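Local structure of L-talarate/Galactarate Dehydratase (2PP0) at residues V31-A36 with A91-I96; E205-L210 with G240-Q245; S309-I314 with L325-A330. The protein catalyses the magnesium-dependent dehydration of L-talarate and galactarate to 5-keto-4-deoxy-D-glucarate, and the competing epimerization of L-talarate to galactarate. One frame throughout, in Å; residues are numbered along the deposited sequence.

How the interactions relate
The three contacts follow one another along the chain and lie in different parts of an enolase-superfamily subunit. Interaction 1 joins strand 28-40 to helix 86-96 in the N-terminal capping domain. Interactions 2 and 3 belong to the barrel domain: the former joins two successive outer helices, the latter fastens helix 308-320 to the loop after strand 324-325. Interactions 1 and 2 lie on opposite sides of the chain's centre, their own centres 44 Å apart. Interaction 3 is more central, 22 Å from interaction 1 and 29 Å from interaction 2, centre to centre, and it holds the catalytic H328. None touches another, so cap, barrel wall and catalytic loop are packed by separate apolar contacts.

Interaction 1. Residues V31-A36 with A91-I96; sequences VKLSLA and AHAKEI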
loop_
_atom_site.group_PDB
_atom_site.type_symbol
_atom_site.label_atom_id
_atom_site.label_comp_id
_atom_site.label_asym_id
_atom_site.label_seq_id
_atom_site.Cartn_x
_atom_site.Cartn_y
_atom_site.Cartn_z
ATOM N N VAL B 31 -20.112 7.382 -16.140
ATOM C CA VAL B 31 -19.308 6.193 -16.400
ATOM C C VAL B 31 -19.694 5.583 -17.739
ATOM O O VAL B 31 -20.878 5.476 -18.052
ATOM C CB VAL B 31 -19.534 5.093 -15.342
ATOM C CG1 VAL B 31 -18.567 3.941 -15.595
ATOM C CG2 VAL B 31 -19.370 5.646 -13.951
ATOM N N LYS B 32 -18.698 5.182 -18.522
ATOM C CA LYS B 32 -18.949 4.543 -19.808
ATOM C C LYS B 32 -18.161 3.245 -19.914
ATOM O O LYS B 32 -16.938 3.238 -19.763
ATOM C CB LYS B 32 -18.550 5.441 -20.977
ATOM C CG LYS B 32 -18.814 4.789 -22.328
ATOM C CD LYS B 32 -18.353 5.664 -23.476
ATOM C CE LYS B 32 -18.625 4.989 -24.804
ATOM N NZ LYS B 32 -18.058 5.764 -25.930
ATOM N N LEU B 33 -18.866 2.149 -20.177
ATOM C CA LEU B 33 -18.223 0.850 -20.316
ATOM C C LEU B 33 -18.277 0.429 -21.773
ATOM O O LEU B 33 -19.261 0.692 -22.467
ATOM C CB LEU B 33 -18.939 -0.192 -19.454
ATOM C CG LEU B 33 -19.095 0.130 -17.963
ATOM C CD1 LEU B 33 -19.869 -0.989 -17.285
ATOM C CD2 LEU B 33 -17.725 0.304 -17.315
ATOM N N SER B 34 -17.216 -0.215 -22.241
ATOM C CA SER B 34 -17.156 -0.672 -23.619
ATOM C C SER B 34 -16.611 -2.088 -23.718
ATOM O O SER B 34 -15.741 -2.488 -22.938
ATOM C CB SER B 34 -16.264 0.253 -24.455
ATOM O OG SER B 34 -16.787 1.570 -24.516
ATOM N N LEU B 35 -17.149 -2.851 -24.666
ATOM C CA LEU B 35 -16.679 -4.204 -24.922
ATOM C C LEU B 35 -16.184 -4.167 -26.354
ATOM O O LEU B 35 -16.969 -3.983 -27.286
ATOM C CB LEU B 35 -17.803 -5.238 -24.797
ATOM C CG LEU B 35 -17.375 -6.643 -25.249
ATOM C CD1 LEU B 35 -16.168 -7.093 -24.431
ATOM C CD2 LEU B 35 -18.537 -7.636 -25.093
ATOM N N ALA B 36 -14.880 -4.324 -26.531
ATOM C CA ALA B 36 -14.297 -4.298 -27.861
ATOM C C ALA B 36 -13.544 -5.585 -28.122
ATOM O O ALA B 36 -13.213 -6.319 -27.192
ATOM C CB ALA B 36 -13.352 -3.101 -27.995
ATOM N N ALA B 91 -20.747 -7.835 -19.105
ATOM C CA ALA B 91 -22.114 -7.930 -18.592
ATOM C C ALA B 91 -22.210 -7.599 -17.106
ATOM O O ALA B 91 -23.129 -6.896 -16.678
ATOM C CB ALA B 91 -22.686 -9.338 -18.863
ATOM N N HIS B 92 -21.271 -8.101 -16.310
ATOM C CA HIS B 92 -21.302 -7.827 -14.874
ATOM C C HIS B 92 -20.922 -6.370 -14.586
ATOM O O HIS B 92 -21.528 -5.723 -13.740
ATOM C CB HIS B 92 -20.347 -8.758 -14.125
ATOM C CG HIS B 92 -20.486 -8.679 -12.635
ATOM N ND1 HIS B 92 -21.653 -9.009 -11.981
ATOM C CD2 HIS B 92 -19.620 -8.273 -11.676
ATOM C CE1 HIS B 92 -21.502 -8.807 -10.684
ATOM N NE2 HIS B 92 -20.277 -8.361 -10.472
ATOM N N ALA B 93 -19.912 -5.867 -15.286
ATOM C CA ALA B 93 -19.483 -4.479 -15.103
ATOM C C ALA B 93 -20.700 -3.591 -15.369
ATOM O O ALA B 93 -20.988 -2.653 -14.629
ATOM C CB ALA B 93 -18.359 -4.151 -16.077
ATOM N N LYS B 94 -21.437 -3.917 -16.424
ATOM C CA LYS B 94 -22.626 -3.155 -16.771
ATOM C C LYS B 94 -23.698 -3.222 -15.687
ATOM O O LYS B 94 -24.407 -2.247 -15.452
ATOM C CB LYS B 94 -23.194 -3.667 -18.100
ATOM C CG LYS B 94 -24.516 -3.041 -18.508
ATOM C CD LYS B 94 -24.851 -3.425 -19.937
ATOM C CE LYS B 94 -26.256 -2.998 -20.330
ATOM N NZ LYS B 94 -26.583 -3.494 -21.701
ATOM N N GLU B 95 -23.806 -4.366 -15.012
ATOM C CA GLU B 95 -24.832 -4.537 -13.985
ATOM C C GLU B 95 -24.505 -3.904 -12.625
ATOM O O GLU B 95 -25.397 -3.728 -11.795
ATOM C CB GLU B 95 -25.161 -6.040 -13.816
ATOM C CG GLU B 95 -26.372 -6.326 -12.912
ATOM C CD GLU B 95 -26.824 -7.794 -12.926
ATOM O OE1 GLU B 95 -26.036 -8.682 -13.317
ATOM O OE2 GLU B 95 -27.974 -8.058 -12.525
ATOM N N ILE B 96 -23.241 -3.543 -12.403
ATOM C CA ILE B 96 -22.835 -2.934 -11.132
ATOM C C ILE B 96 -22.316 -1.489 -11.237
ATOM O O ILE B 96 -22.242 -0.790 -10.230
ATOM C CB ILE B 96 -21.712 -3.754 -10.438
ATOM C CG1 ILE B 96 -20.467 -3.787 -11.330
ATOM C CG2 ILE B 96 -22.196 -5.175 -10.138
ATOM C CD1 ILE B 96 -19.259 -4.464 -10.683
#
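L33 of the strand and K94 of the helix mark the closest backbone approach, 6.9 Å between their CA atoms, with the 91-96 helix lying along strand 31-36 on one face of the sheet and running in nearly the opposite direction. A single side chain bridges this gap. L33 points toward the helix and ends with CD1 over the face of the peptide that links A93 to K94: CD1 lies 3.3 Å from A93 O and 3.4 Å from K94 N. The reach comes from chi2 of 178°, which puts CD1 anti to CA and so prolongs the line of the side chain away from the strand. The same methyl meets A93 CB at 3.7 Å. Alanine suits this place because its short side chain lets the leucine come right up to the helix backbone, and its CB also faces A131 of helix 127-146. K94 adds a marginal contact, CB standing 4.3 Å from L33 CD1. Its extended chain then leads off to the exposed side, which accommodates the charged amine, while the side chain also touches C392 of strand 388-395. The strand itself is an inner one: V31 and L33 bond through their backbones to F394 and C392, K32 and S34 to E66 and I64. Y90, one turn before K94, also receives L33 and L35, lengthening the apolar seam. A helix laid by its small and apolar residues on an antiparallel sheet is the architecture of the N-terminal capping domain in the mandelate racemase/muconate lactonizing enzyme family.

Interaction 2. Residues E205-L210 with G240-Q245; sequences EDIRRL and GRKMEQ
I207 and M243 are the nearest backbone neighbours, 8.1 Å between CA atoms, where the helix segment 205-210 and the segment 240-245 run side by side in roughly the same direction. No hydrogen bond crosses between them; the contact is made by apolar surface. M243 supplies the inner half. Extended beyond CG (chi2 179°), its unbranched chain carries CE across to L210 CD2, 3.6 Å away, and SD passes the same methyl. L210 and M243 are both buried, as suits a branched leucine and a pliable methionine filling one interface. I207 sits one turn before L210 and more to the outside. Its CD1 has K242 CG at 4.0 Å and M243 CE at 4.2 Å, while CG2 lies 3.9 Å from K242 NZ, a van der Waals approach. The lysine chain bends at chi2 and chi4, which sets CG beside I207 CD1 and brings NZ back near I207 CG2. K242 is an exposed residue, so its charged amine suits the outer edge of the interface. Q245 folds back on its own segment: its NE2 donates to K242 O at 2.7 Å, nearly straight at 176° and in the carbonyl plane. On the other helix R208 NH1 makes a salt bridge of 2.7 Å to E205 OE2, weak as a hydrogen bond. Toward the barrel interior L210 rests on L196 of strand 194-197 and on L223 and V225 of strand 223-226, and M243 also meets V225, so helices 203-217 and 233-243 pack together over the parallel strands as successive outer helices of the barrel.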
loop_
_atom_site.group_PDB
_atom_site.type_symbol
_atom_site.label_atom_id
_atom_site.label_comp_id
_atom_site.label_asym_id
_atom_site.label_seq_id
_atom_site.Cartn_x
_atom_site.Cartn_y
_atom_site.Cartn_z
ATOM N N GLU B 205 11.577 -31.383 -29.933
ATOM C CA GLU B 205 11.480 -30.206 -30.790
ATOM C C GLU B 205 11.613 -28.905 -29.995
ATOM O O GLU B 205 11.995 -27.872 -30.554
ATOM C CB GLU B 205 10.154 -30.227 -31.559
ATOM C CG GLU B 205 10.041 -29.190 -32.673
ATOM C CD GLU B 205 11.197 -29.252 -33.667
ATOM O OE1 GLU B 205 11.630 -30.374 -34.016
ATOM O OE2 GLU B 205 11.662 -28.179 -34.110
ATOM N N ASP B 206 11.294 -28.954 -28.701
ATOM C CA ASP B 206 11.404 -27.773 -27.844
ATOM C C ASP B 206 12.865 -27.518 -27.495
ATOM O O ASP B 206 13.318 -26.370 -27.462
ATOM C CB ASP B 206 10.608 -27.952 -26.552
ATOM C CG ASP B 206 9.148 -27.599 -26.713
ATOM O OD1 ASP B 206 8.795 -26.979 -27.737
ATOM O OD2 ASP B 206 8.353 -27.929 -25.806
ATOM N N ILE B 207 13.597 -28.592 -27.218
ATOM C CA ILE B 207 15.012 -28.478 -26.894
ATOM C C ILE B 207 15.729 -27.972 -28.141
ATOM O O ILE B 207 16.628 -27.133 -28.058
ATOM C CB ILE B 207 15.610 -29.846 -26.485
ATOM C CG1 ILE B 207 15.069 -30.262 -25.115
ATOM C CG2 ILE B 207 17.138 -29.773 -26.473
ATOM C CD1 ILE B 207 15.358 -29.262 -24.008
ATOM N N ARG B 208 15.312 -28.484 -29.294
ATOM C CA ARG B 208 15.891 -28.098 -30.574
ATOM C C ARG B 208 15.735 -26.599 -30.813
ATOM O O ARG B 208 16.704 -25.904 -31.120
ATOM C CB ARG B 208 15.215 -28.878 -31.702
ATOM C CG ARG B 208 15.617 -28.425 -33.095
ATOM C CD ARG B 208 15.004 -29.304 -34.166
ATOM N NE ARG B 208 15.337 -28.817 -35.500
ATOM C CZ ARG B 208 14.738 -27.792 -36.097
ATOM N NH1 ARG B 208 13.759 -27.140 -35.482
ATOM N NH2 ARG B 208 15.127 -27.412 -37.307
ATOM N N ARG B 209 14.509 -26.106 -30.673
ATOM C CA ARG B 209 14.241 -24.690 -30.870
ATOM C C ARG B 209 14.991 -23.851 -29.839
ATOM O O ARG B 209 15.592 -22.832 -30.182
ATOM C CB ARG B 209 12.734 -24.427 -30.783
ATOM C CG ARG B 209 11.956 -25.020 -31.946
ATOM C CD ARG B 209 10.508 -25.324 -31.583
ATOM N NE ARG B 209 9.689 -24.132 -31.364
ATOM C CZ ARG B 209 9.364 -23.255 -32.310
ATOM N NH1 ARG B 209 9.793 -23.422 -33.554
ATOM N NH2 ARG B 209 8.592 -22.220 -32.015
ATOM N N LEU B 210 14.971 -24.287 -28.580
ATOM C CA LEU B 210 15.646 -23.558 -27.509
ATOM C C LEU B 210 17.154 -23.481 -27.745
ATOM O O LEU B 210 17.775 -22.446 -27.495
ATOM C CB LEU B 210 15.361 -24.211 -26.148
ATOM C CG LEU B 210 15.905 -23.518 -24.890
ATOM C CD1 LEU B 210 15.397 -22.083 -24.818
ATOM C CD2 LEU B 210 15.466 -24.286 -23.655
ATOM N N GLY B 240 13.702 -29.605 -16.799
ATOM C CA GLY B 240 14.382 -28.615 -15.982
ATOM C C GLY B 240 15.861 -28.901 -15.825
ATOM O O GLY B 240 16.681 -27.985 -15.847
ATOM N N ARG B 241 16.202 -30.174 -15.657
ATOM C CA ARG B 241 17.595 -30.576 -15.503
ATOM C C ARG B 241 18.336 -30.302 -16.805
ATOM O O ARG B 241 19.455 -29.785 -16.807
ATOM C CB ARG B 241 17.702 -32.076 -15.198
ATOM C CG ARG B 241 16.994 -32.558 -13.937
ATOM C CD ARG B 241 17.613 -31.990 -12.677
ATOM N NE ARG B 241 17.167 -32.730 -11.501
ATOM C CZ ARG B 241 17.337 -32.318 -10.249
ATOM N NH1 ARG B 241 17.946 -31.159 -10.002
ATOM N NH2 ARG B 241 16.902 -33.063 -9.242
ATOM N N LYS B 242 17.692 -30.667 -17.908
ATOM C CA LYS B 242 18.248 -30.511 -19.245
ATOM C C LYS B 242 18.409 -29.052 -19.669
ATOM O O LYS B 242 19.275 -28.730 -20.483
ATOM C CB LYS B 242 17.354 -31.240 -20.252
ATOM C CG LYS B 242 17.913 -31.314 -21.664
ATOM C CD LYS B 242 19.101 -32.262 -21.736
ATOM C CE LYS B 242 19.711 -32.284 -23.133
ATOM N NZ LYS B 242 18.691 -32.580 -24.178
ATOM N N MET B 243 17.578 -28.171 -19.120
ATOM C CA MET B 243 17.641 -26.756 -19.475
ATOM C C MET B 243 18.571 -25.921 -18.606
ATOM O O MET B 243 18.805 -24.750 -18.903
ATOM C CB MET B 243 16.237 -26.141 -19.437
ATOM C CG MET B 243 15.318 -26.621 -20.542
ATOM S SD MET B 243 13.678 -25.895 -20.451
ATOM C CE MET B 243 13.062 -26.312 -21.995
ATOM N N GLU B 244 19.103 -26.507 -17.538
ATOM C CA GLU B 244 19.995 -25.764 -16.644
ATOM C C GLU B 244 21.229 -25.223 -17.364
ATOM O O GLU B 244 21.851 -24.263 -16.912
ATOM C CB GLU B 244 20.428 -26.647 -15.464
ATOM C CG GLU B 244 19.301 -26.951 -14.481
ATOM C CD GLU B 244 19.507 -26.305 -13.118
ATOM O OE1 GLU B 244 20.133 -26.940 -12.244
ATOM O OE2 GLU B 244 19.051 -25.158 -12.923
ATOM N N GLN B 245 21.566 -25.836 -18.493
ATOM C CA GLN B 245 22.730 -25.430 -19.273
ATOM C C GLN B 245 22.525 -24.130 -20.050
ATOM O O GLN B 245 23.494 -23.449 -20.393
ATOM C CB GLN B 245 23.114 -26.549 -20.244
ATOM C CG GLN B 245 22.029 -26.893 -21.251
ATOM C CD GLN B 245 22.339 -28.158 -22.035
ATOM O OE1 GLN B 245 23.359 -28.247 -22.719
ATOM N NE2 GLN B 245 21.454 -29.146 -21.936
#

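Interaction 3. Residues S309-I314 with L325-A330; sequences SPFLKI and LAPHFA
F311 and P327 make the tighter part of this contact, which lies in the β-α-β crossover of the enolase-superfamily barrel that runs from strand 297-298 through helix 308-320 to the neighbouring parallel strand 324-325. F311 points from the helix toward the loop, CG anti to the backbone N (chi1 -174°), and presents the edge of its ring. CZ meets P327 CG at 3.8 Å, the proline carbon lying in the ring plane, and the two side chains cross at about a right angle. A rigid proline suits this place: it offers apolar carbons to the phenylalanine and restricts the backbone just before the catalytic H328. Packing is looser at the strand end, where F311 CE2 and L325 CD2 are 4.2 Å apart. All three touching residues are buried, and H334 of helix 331-339 adds to the enclosure, meeting both F311 and P327. On the solvent side of the helix K313 is exposed and takes no part in the contact. H328, proton donor/acceptor of the active site, turns its ring end away from F311; its ND1 is hydrogen-bonded to D301, the His-Asp pair of this family, and its NE2 to a glycerol. F329 CB lies against one face of that imidazole, 3.3 Å above the plane and offset toward the rim.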
loop_
_atom_site.group_PDB
_atom_site.type_symbol
_atom_site.label_atom_id
_atom_site.label_comp_id
_atom_site.label_asym_id
_atom_site.label_seq_id
_atom_site.Cartn_x
_atom_site.Cartn_y
_atom_site.Cartn_z
ATOM N N SER B 309 -5.521 -2.265 -7.202
ATOM C CA SER B 309 -5.629 -2.419 -5.751
ATOM C C SER B 309 -5.184 -3.803 -5.254
ATOM O O SER B 309 -4.334 -3.899 -4.363
ATOM C CB SER B 309 -7.058 -2.112 -5.305
ATOM O OG SER B 309 -7.414 -0.791 -5.700
ATOM N N PRO B 310 -5.755 -4.891 -5.805
ATOM C CA PRO B 310 -5.312 -6.208 -5.328
ATOM C C PRO B 310 -3.895 -6.546 -5.815
ATOM O O PRO B 310 -3.164 -7.279 -5.150
ATOM C CB PRO B 310 -6.379 -7.164 -5.887
ATOM C CG PRO B 310 -6.897 -6.437 -7.110
ATOM C CD PRO B 310 -6.980 -5.011 -6.619
ATOM N N PHE B 311 -3.508 -6.006 -6.969
ATOM C CA PHE B 311 -2.172 -6.255 -7.506
ATOM C C PHE B 311 -1.134 -5.679 -6.533
ATOM O O PHE B 311 -0.059 -6.259 -6.333
ATOM C CB PHE B 311 -2.029 -5.605 -8.892
ATOM C CG PHE B 311 -0.731 -5.922 -9.594
ATOM C CD1 PHE B 311 -0.709 -6.763 -10.702
ATOM C CD2 PHE B 311 0.473 -5.366 -9.154
ATOM C CE1 PHE B 311 0.490 -7.045 -11.365
ATOM C CE2 PHE B 311 1.675 -5.642 -9.807
ATOM C CZ PHE B 311 1.688 -6.482 -10.913
ATOM N N LEU B 312 -1.455 -4.541 -5.923
ATOM C CA LEU B 312 -0.539 -3.915 -4.973
ATOM C C LEU B 312 -0.329 -4.804 -3.745
ATOM O O LEU B 312 0.796 -4.955 -3.273
ATOM C CB LEU B 312 -1.059 -2.538 -4.538
ATOM C CG LEU B 312 -1.100 -1.451 -5.621
ATOM C CD1 LEU B 312 -1.720 -0.182 -5.070
ATOM C CD2 LEU B 312 0.303 -1.174 -6.126
ATOM N N LYS B 313 -1.404 -5.394 -3.228
ATOM C CA LYS B 313 -1.272 -6.262 -2.059
ATOM C C LYS B 313 -0.464 -7.499 -2.423
ATOM O O LYS B 313 0.277 -8.036 -1.601
ATOM C CB LYS B 313 -2.642 -6.680 -1.529
ATOM C CG LYS B 313 -3.464 -5.533 -0.966
ATOM C CD LYS B 313 -4.580 -6.057 -0.059
ATOM C CE LYS B 313 -5.474 -7.074 -0.763
ATOM N NZ LYS B 313 -6.460 -7.705 0.177
ATOM N N ILE B 314 -0.613 -7.953 -3.662
ATOM C CA ILE B 314 0.126 -9.119 -4.124
ATOM C C ILE B 314 1.613 -8.772 -4.164
ATOM O O ILE B 314 2.456 -9.539 -3.691
ATOM C CB ILE B 314 -0.360 -9.559 -5.526
ATOM C CG1 ILE B 314 -1.790 -10.097 -5.421
ATOM C CG2 ILE B 314 0.577 -10.625 -6.102
ATOM C CD1 ILE B 314 -2.471 -10.290 -6.758
ATOM N N LEU B 325 9.469 -9.907 -9.331
ATOM C CA LEU B 325 8.193 -9.672 -9.984
ATOM C C LEU B 325 8.330 -9.609 -11.503
ATOM O O LEU B 325 9.257 -9.004 -12.033
ATOM C CB LEU B 325 7.574 -8.359 -9.486
ATOM C CG LEU B 325 6.151 -8.070 -9.973
ATOM C CD1 LEU B 325 5.178 -8.954 -9.199
ATOM C CD2 LEU B 325 5.804 -6.601 -9.761
ATOM N N ALA B 326 7.400 -10.251 -12.199
ATOM C CA ALA B 326 7.376 -10.244 -13.657
ATOM C C ALA B 326 5.911 -10.348 -14.068
ATOM O O ALA B 326 5.413 -11.439 -14.382
ATOM C CB ALA B 326 8.176 -11.414 -14.217
ATOM N N PRO B 327 5.198 -9.205 -14.063
ATOM C CA PRO B 327 3.779 -9.123 -14.427
ATOM C C PRO B 327 3.506 -9.691 -15.817
ATOM O O PRO B 327 4.364 -9.656 -16.705
ATOM C CB PRO B 327 3.480 -7.625 -14.364
ATOM C CG PRO B 327 4.507 -7.094 -13.406
ATOM C CD PRO B 327 5.744 -7.861 -13.794
ATOM N N HIS B 328 2.299 -10.205 -16.008
ATOM C CA HIS B 328 1.934 -10.783 -17.291
ATOM C C HIS B 328 1.105 -9.853 -18.168
ATOM O O HIS B 328 0.134 -9.250 -17.705
ATOM C CB HIS B 328 1.170 -12.091 -17.066
ATOM C CG HIS B 328 0.434 -12.577 -18.273
ATOM N ND1 HIS B 328 -0.887 -12.264 -18.514
ATOM C CD2 HIS B 328 0.839 -13.328 -19.323
ATOM C CE1 HIS B 328 -1.263 -12.803 -19.661
ATOM N NE2 HIS B 328 -0.233 -13.453 -20.172
ATOM N N PHE B 329 1.507 -9.732 -19.433
ATOM C CA PHE B 329 0.764 -8.927 -20.401
ATOM C C PHE B 329 0.584 -7.475 -19.954
ATOM O O PHE B 329 1.386 -6.946 -19.183
ATOM C CB PHE B 329 -0.602 -9.601 -20.621
ATOM C CG PHE B 329 -1.336 -9.161 -21.866
ATOM C CD1 PHE B 329 -0.691 -9.101 -23.098
ATOM C CD2 PHE B 329 -2.701 -8.886 -21.813
ATOM C CE1 PHE B 329 -1.401 -8.780 -24.262
ATOM C CE2 PHE B 329 -3.418 -8.567 -22.965
ATOM C CZ PHE B 329 -2.766 -8.515 -24.194
ATOM N N ALA B 330 -0.468 -6.845 -20.470
ATOM C CA ALA B 330 -0.840 -5.460 -20.174
ATOM C C ALA B 330 0.303 -4.548 -19.713
ATOM O O ALA B 330 0.225 -3.954 -18.636
ATOM C CB ALA B 330 -1.962 -5.451 -19.139
#